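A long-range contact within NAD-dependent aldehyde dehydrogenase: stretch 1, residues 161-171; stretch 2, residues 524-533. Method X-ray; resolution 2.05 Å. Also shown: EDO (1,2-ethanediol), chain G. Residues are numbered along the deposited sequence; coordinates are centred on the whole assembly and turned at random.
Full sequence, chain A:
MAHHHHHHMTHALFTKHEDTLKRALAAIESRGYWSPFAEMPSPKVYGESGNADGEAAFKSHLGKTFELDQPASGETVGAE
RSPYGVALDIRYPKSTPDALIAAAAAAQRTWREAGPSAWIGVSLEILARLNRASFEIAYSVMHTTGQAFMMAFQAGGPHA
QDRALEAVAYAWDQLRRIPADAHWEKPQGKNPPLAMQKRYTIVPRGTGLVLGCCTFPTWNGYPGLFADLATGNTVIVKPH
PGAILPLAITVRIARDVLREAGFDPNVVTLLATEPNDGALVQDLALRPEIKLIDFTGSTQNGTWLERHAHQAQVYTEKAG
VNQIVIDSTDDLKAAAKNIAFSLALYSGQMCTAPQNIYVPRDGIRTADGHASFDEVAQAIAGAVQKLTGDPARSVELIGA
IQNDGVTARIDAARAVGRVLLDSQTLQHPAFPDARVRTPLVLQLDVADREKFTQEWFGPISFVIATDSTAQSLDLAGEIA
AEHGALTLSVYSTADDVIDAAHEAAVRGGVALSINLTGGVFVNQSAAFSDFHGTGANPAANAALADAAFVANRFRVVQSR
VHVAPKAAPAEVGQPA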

ATOM      1  N   GLN A 161      19.853   9.994   8.372  1.00 27.68           N
ATOM      2  CA  GLN A 161      19.005  11.172   8.497  1.00 28.13           C
ATOM      3  C   GLN A 161      18.446  11.597   7.140  1.00 27.30           C
ATOM      4  O   GLN A 161      17.276  11.982   7.040  1.00 29.56           O
ATOM      5  CB  GLN A 161      19.807  12.290   9.168  1.00 27.82           C
ATOM      6  CG  GLN A 161      20.219  11.931  10.600  1.00 28.23           C
ATOM      7  CD  GLN A 161      21.538  12.533  11.009  1.00 31.62           C
ATOM      8  OE1 GLN A 161      22.072  13.411  10.329  1.00 28.38           O
ATOM      9  NE2 GLN A 161      22.074  12.073  12.137  1.00 29.04           N
ATOM     10  N   ASP A 162      19.257  11.488   6.079  1.00 29.34           N
ATOM     11  CA  ASP A 162      18.748  11.678   4.717  1.00 32.61           C
ATOM     12  C   ASP A 162      17.550  10.771   4.434  1.00 29.57           C
ATOM     13  O   ASP A 162      16.517  11.219   3.922  1.00 30.74           O
ATOM     14  CB  ASP A 162      19.851  11.398   3.689  1.00 27.62           C
ATOM     15  CG  ASP A 162      20.882  12.503   3.590  1.00 33.69           C
ATOM     16  OD1 ASP A 162      20.590  13.649   3.990  1.00 37.58           O
ATOM     17  OD2 ASP A 162      22.001  12.210   3.101  1.00 39.01           O
ATOM     18  N   ARG A 163      17.685   9.479   4.735  1.00 30.94           N
ATOM     19  CA  ARG A 163      16.620   8.522   4.435  1.00 30.61           C
ATOM     20  C   ARG A 163      15.394   8.769   5.303  1.00 24.53           C
ATOM     21  O   ARG A 163      14.259   8.543   4.866  1.00 25.37           O
ATOM     22  CB  ARG A 163      17.130   7.084   4.613  1.00 30.45           C
ATOM     23  CG  ARG A 163      18.090   6.592   3.505  1.00 31.26           C
ATOM     24  CD  ARG A 163      17.364   6.418   2.166  1.00 31.35           C
ATOM     25  NE  ARG A 163      18.258   5.966   1.088  1.00 33.50           N
ATOM     26  CZ  ARG A 163      17.868   5.698  -0.162  1.00 31.64           C
ATOM     27  NH1 ARG A 163      16.594   5.846  -0.523  1.00 27.78           N
ATOM     28  NH2 ARG A 163      18.758   5.288  -1.066  1.00 29.26           N
ATOM     29  N   ALA A 164      15.602   9.182   6.555  1.00 26.10           N
ATOM     30  CA  ALA A 164      14.473   9.590   7.388  1.00 21.16           C
ATOM     31  C   ALA A 164      13.758  10.788   6.771  1.00 26.79           C
ATOM     32  O   ALA A 164      12.533  10.788   6.625  1.00 25.39           O
ATOM     33  CB  ALA A 164      14.956   9.907   8.806  1.00 22.54           C
ATOM     34  N   LEU A 165      14.524  11.798   6.349  1.00 29.15           N
ATOM     35  CA  LEU A 165      13.926  12.996   5.770  1.00 27.05           C
ATOM     36  C   LEU A 165      13.197  12.674   4.472  1.00 32.91           C
ATOM     37  O   LEU A 165      12.123  13.226   4.191  1.00 24.06           O
ATOM     38  CB  LEU A 165      15.016  14.035   5.509  1.00 26.02           C
ATOM     39  CG  LEU A 165      14.483  15.348   4.919  1.00 31.92           C
ATOM     40  CD1 LEU A 165      13.859  16.175   5.991  1.00 33.74           C
ATOM     41  CD2 LEU A 165      15.559  16.134   4.217  1.00 31.73           C
ATOM     42  N   GLU A 166      13.763  11.764   3.680  1.00 23.71           N
ATOM     43  CA  GLU A 166      13.094  11.272   2.482  1.00 26.86           C
ATOM     44  C   GLU A 166      11.732  10.674   2.810  1.00 26.99           C
ATOM     45  O   GLU A 166      10.740  10.950   2.126  1.00 31.27           O
ATOM     46  CB  GLU A 166      13.994  10.240   1.799  1.00 23.83           C
ATOM     47  CG  GLU A 166      13.429   9.666   0.532  1.00 27.14           C
ATOM     48  CD  GLU A 166      14.384   8.649  -0.079  1.00 30.04           C
ATOM     49  OE1 GLU A 166      14.764   7.699   0.638  1.00 35.82           O
ATOM     50  OE2 GLU A 166      14.746   8.812  -1.258  1.00 35.11           O
ATOM     51  N   ALA A 167      11.666   9.849   3.858  1.00 28.79           N
ATOM     52  CA  ALA A 167      10.395   9.257   4.254  1.00 27.07           C
ATOM     53  C   ALA A 167       9.389  10.331   4.682  1.00 29.88           C
ATOM     54  O   ALA A 167       8.202  10.246   4.348  1.00 24.84           O
ATOM     55  CB  ALA A 167      10.622   8.246   5.375  1.00 28.17           C
ATOM     56  N   VAL A 168       9.850  11.346   5.424  1.00 25.49           N
ATOM     57  CA  VAL A 168       8.966  12.435   5.837  1.00 25.74           C
ATOM     58  C   VAL A 168       8.456  13.189   4.616  1.00 28.82           C
ATOM     59  O   VAL A 168       7.272  13.544   4.534  1.00 27.83           O
ATOM     60  CB  VAL A 168       9.698  13.375   6.815  1.00 27.17           C
ATOM     61  CG1 VAL A 168       8.861  14.616   7.094  1.00 25.84           C
ATOM     62  CG2 VAL A 168      10.019  12.652   8.112  1.00 28.78           C
ATOM     63  N   ALA A 169       9.332  13.408   3.628  1.00 30.89           N
ATOM     64  CA  ALA A 169       8.942  14.142   2.428  1.00 30.71           C
ATOM     65  C   ALA A 169       7.879  13.388   1.632  1.00 27.75           C
ATOM     66  O   ALA A 169       6.908  13.992   1.160  1.00 28.99           O
ATOM     67  CB  ALA A 169      10.174  14.421   1.556  1.00 24.31           C
ATOM     68  N   TYR A 170       8.052  12.072   1.458  1.00 24.46           N
ATOM     69  CA  TYR A 170       7.024  11.272   0.789  1.00 27.26           C
ATOM     70  C   TYR A 170       5.698  11.309   1.553  1.00 29.90           C
ATOM     71  O   TYR A 170       4.628  11.407   0.943  1.00 26.50           O
ATOM     72  CB  TYR A 170       7.497   9.829   0.619  1.00 26.88           C
ATOM     73  CG  TYR A 170       8.298   9.626  -0.651  1.00 29.20           C
ATOM     74  CD1 TYR A 170       9.687   9.658  -0.636  1.00 25.20           C
ATOM     75  CD2 TYR A 170       7.658   9.466  -1.871  1.00 30.34           C
ATOM     76  CE1 TYR A 170      10.426   9.487  -1.817  1.00 31.00           C
ATOM     77  CE2 TYR A 170       8.377   9.297  -3.048  1.00 37.55           C
ATOM     78  CZ  TYR A 170       9.755   9.313  -3.010  1.00 33.63           C
ATOM     79  OH  TYR A 170      10.441   9.158  -4.171  1.00 34.58           O
ATOM     80  N   ALA A 171       5.750  11.199   2.885  1.00 25.72           N
ATOM     81  CA  ALA A 171       4.533  11.295   3.692  1.00 27.74           C
ATOM     82  C   ALA A 171       3.832  12.625   3.449  1.00 25.28           C
ATOM     83  O   ALA A 171       2.656  12.658   3.082  1.00 25.80           O
ATOM     84  CB  ALA A 171       4.862  11.124   5.175  1.00 22.62           C
ATOM     85  N   GLN A 524      26.668   1.438  -2.680  1.00 36.23           N
ATOM     86  CA  GLN A 524      26.221   2.767  -2.281  1.00 39.66           C
ATOM     87  C   GLN A 524      24.877   3.134  -2.900  1.00 39.73           C
ATOM     88  O   GLN A 524      24.561   2.752  -4.032  1.00 39.38           O
ATOM     89  CB  GLN A 524      27.256   3.817  -2.679  1.00 46.19           C
ATOM     90  CG  GLN A 524      28.599   3.635  -2.009  1.00 49.25           C
ATOM     91  CD  GLN A 524      29.661   4.545  -2.589  1.00 45.77           C
ATOM     92  OE1 GLN A 524      29.779   4.692  -3.807  1.00 44.31           O
ATOM     93  NE2 GLN A 524      30.424   5.187  -1.712  1.00 45.62           N
ATOM     94  N   SER A 525      24.080   3.887  -2.137  1.00 34.42           N
ATOM     95  CA  SER A 525      22.857   4.461  -2.680  1.00 44.80           C
ATOM     96  C   SER A 525      22.603   5.796  -1.994  1.00 43.90           C
ATOM     97  O   SER A 525      22.870   5.955  -0.798  1.00 45.83           O
ATOM     98  CB  SER A 525      21.642   3.523  -2.523  1.00 49.18           C
ATOM     99  OG  SER A 525      21.159   3.465  -1.191  1.00 51.19           O
ATOM    100  N   ALA A 526      22.069   6.742  -2.756  1.00 33.31           N
ATOM    101  CA  ALA A 526      21.811   8.091  -2.271  1.00 37.50           C
ATOM    102  C   ALA A 526      20.314   8.292  -2.107  1.00 37.22           C
ATOM    103  O   ALA A 526      19.538   7.987  -3.023  1.00 36.17           O
ATOM    104  CB  ALA A 526      22.383   9.141  -3.225  1.00 35.40           C
ATOM    105  N   ALA A 527      19.911   8.780  -0.932  1.00 35.79           N
ATOM    106  CA  ALA A 527      18.533   9.219  -0.742  1.00 30.08           C
ATOM    107  C   ALA A 527      18.168  10.266  -1.794  1.00 30.74           C
ATOM    108  O   ALA A 527      19.038  10.965  -2.326  1.00 33.42           O
ATOM    109  CB  ALA A 527      18.341   9.815   0.672  1.00 31.63           C
ATOM    110  N   PHE A 528      16.871  10.364  -2.101  1.00 30.59           N
ATOM    111  CA  PHE A 528      16.289  11.323  -3.044  1.00 35.05           C
ATOM    112  C   PHE A 528      16.708  11.048  -4.486  1.00 41.52           C
ATOM    113  O   PHE A 528      16.547  11.921  -5.350  1.00 45.23           O
ATOM    114  CB  PHE A 528      16.633  12.780  -2.699  1.00 31.91           C
ATOM    115  CG  PHE A 528      16.365  13.148  -1.261  1.00 35.28           C
ATOM    116  CD1 PHE A 528      15.072  13.378  -0.815  1.00 32.98           C
ATOM    117  CD2 PHE A 528      17.418  13.266  -0.360  1.00 39.69           C
ATOM    118  CE1 PHE A 528      14.830  13.722   0.505  1.00 36.14           C
ATOM    119  CE2 PHE A 528      17.187  13.592   0.960  1.00 39.47           C
ATOM    120  CZ  PHE A 528      15.891  13.829   1.393  1.00 35.75           C
ATOM    121  N   SER A 529      17.295   9.888  -4.765  1.00 37.04           N
ATOM    122  CA  SER A 529      17.603   9.532  -6.145  1.00 35.67           C
ATOM    123  C   SER A 529      17.513   8.017  -6.337  1.00 35.97           C
ATOM    124  O   SER A 529      16.812   7.545  -7.241  1.00 37.14           O
ATOM    125  CB  SER A 529      18.982  10.065  -6.540  1.00 40.03           C
ATOM    126  OG  SER A 529      19.279   9.782  -7.904  1.00 41.05           O
ATOM    127  N   ASP A 530      18.175   7.245  -5.469  1.00 36.23           N
ATOM    128  CA  ASP A 530      18.227   5.792  -5.597  1.00 35.18           C
ATOM    129  C   ASP A 530      17.158   5.150  -4.716  1.00 35.97           C
ATOM    130  O   ASP A 530      17.179   5.310  -3.491  1.00 40.18           O
ATOM    131  CB  ASP A 530      19.612   5.267  -5.219  1.00 36.11           C
ATOM    132  CG  ASP A 530      20.727   5.910  -6.040  1.00 40.07           C
ATOM    133  OD1 ASP A 530      20.553   6.090  -7.267  1.00 39.85           O
ATOM    134  OD2 ASP A 530      21.775   6.247  -5.454  1.00 37.66           O
ATOM    135  N   PHE A 531      16.241   4.414  -5.341  1.00 34.51           N
ATOM    136  CA  PHE A 531      15.341   3.547  -4.593  1.00 36.26           C
ATOM    137  C   PHE A 531      16.136   2.381  -4.027  1.00 38.05           C
ATOM    138  O   PHE A 531      16.806   1.656  -4.775  1.00 34.93           O
ATOM    139  CB  PHE A 531      14.220   3.028  -5.491  1.00 34.77           C
ATOM    140  CG  PHE A 531      13.333   4.107  -6.042  1.00 37.20           C
ATOM    141  CD1 PHE A 531      12.380   4.717  -5.235  1.00 33.64           C
ATOM    142  CD2 PHE A 531      13.455   4.511  -7.370  1.00 33.24           C
ATOM    143  CE1 PHE A 531      11.564   5.713  -5.738  1.00 32.71           C
ATOM    144  CE2 PHE A 531      12.645   5.501  -7.882  1.00 34.54           C
ATOM    145  CZ  PHE A 531      11.696   6.106  -7.064  1.00 31.94           C
ATOM    146  N   HIS A 532      16.061   2.194  -2.713  1.00 32.23           N
ATOM    147  CA  HIS A 532      16.710   1.069  -2.052  1.00 32.24           C
ATOM    148  C   HIS A 532      15.735  -0.109  -2.041  1.00 35.05           C
ATOM    149  O   HIS A 532      14.726  -0.087  -1.323  1.00 34.83           O
ATOM    150  CB  HIS A 532      17.136   1.449  -0.639  1.00 30.07           C
ATOM    151  CG  HIS A 532      17.729   0.317   0.132  1.00 37.69           C
ATOM    152  ND1 HIS A 532      19.025  -0.113  -0.062  1.00 38.05           N
ATOM    153  CD2 HIS A 532      17.205  -0.480   1.093  1.00 38.09           C
ATOM    154  CE1 HIS A 532      19.274  -1.127   0.749  1.00 40.78           C
ATOM    155  NE2 HIS A 532      18.187  -1.368   1.464  1.00 39.80           N
ATOM    156  N   GLY A 533      16.038  -1.134  -2.835  1.00 31.36           N
ATOM    157  CA  GLY A 533      15.094  -2.206  -3.092  1.00 32.28           C
ATOM    158  C   GLY A 533      13.946  -1.735  -3.967  1.00 35.83           C
ATOM    159  O   GLY A 533      13.672  -0.534  -4.052  1.00 37.56           O
TER
HETATM  160  C1  EDO G 601      25.664   6.958  -5.799  1.00 38.50           C
HETATM  161  O1  EDO G 601      25.229   6.255  -4.636  1.00 38.76           O
HETATM  162  C2  EDO G 601      24.475   7.528  -6.566  1.00 39.59           C
HETATM  163  O2  EDO G 601      23.644   6.487  -7.111  1.00 38.79           O
HETATM  164  O   HOH W   1      21.986   9.395   1.474  1.00 34.08           O
HETATM  165  O   HOH W   2      21.224   6.689   1.568  1.00 40.59           O

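The helix of stretch 1 meets an irregular loop, and its main direct hydrogen bonds run between helix side chains and loop backbone, with apolar packing beside them. Asp162 opens it: its CB packs 3.7 Å from Ala527 CB, and a water bridges the two residues, donating to Asp162 OD2 and accepting from Ala527 N.

Arg163 does the most polar work. Its CA-to-CB bond points away from the loop, yet the m, m, t chain brings the guanidinium back to it. NH1 and NH2 both donate to Asp530 O, at 3.1 and 2.9 Å, a fork on one carbonyl; NH2 adds a weak bond to Ser525 OG at 3.0 Å. These acceptors lie near the guanidinium plane, while His532 CB covers one face and Ala527 CA the opposite one. NE is spent on a second water, which donates to Ser525 O.

Leu165 contributes apolar packing, CD2 lying 3.7 Å from Phe528 CZ. One residue on, extended Glu166 divides its carboxylate: OE1 forms a salt bridge with Arg163 NH1 at 2.9 Å, within the helix, linking two side chains that reach the loop, and OE2 accepts from Phe528 N at 2.8 Å. Its CB also makes an off-centre CH-pi contact with the Phe528 ring.

A turn later, Tyr170 ends the contact, its OH 3.9 Å from Phe531 CE1.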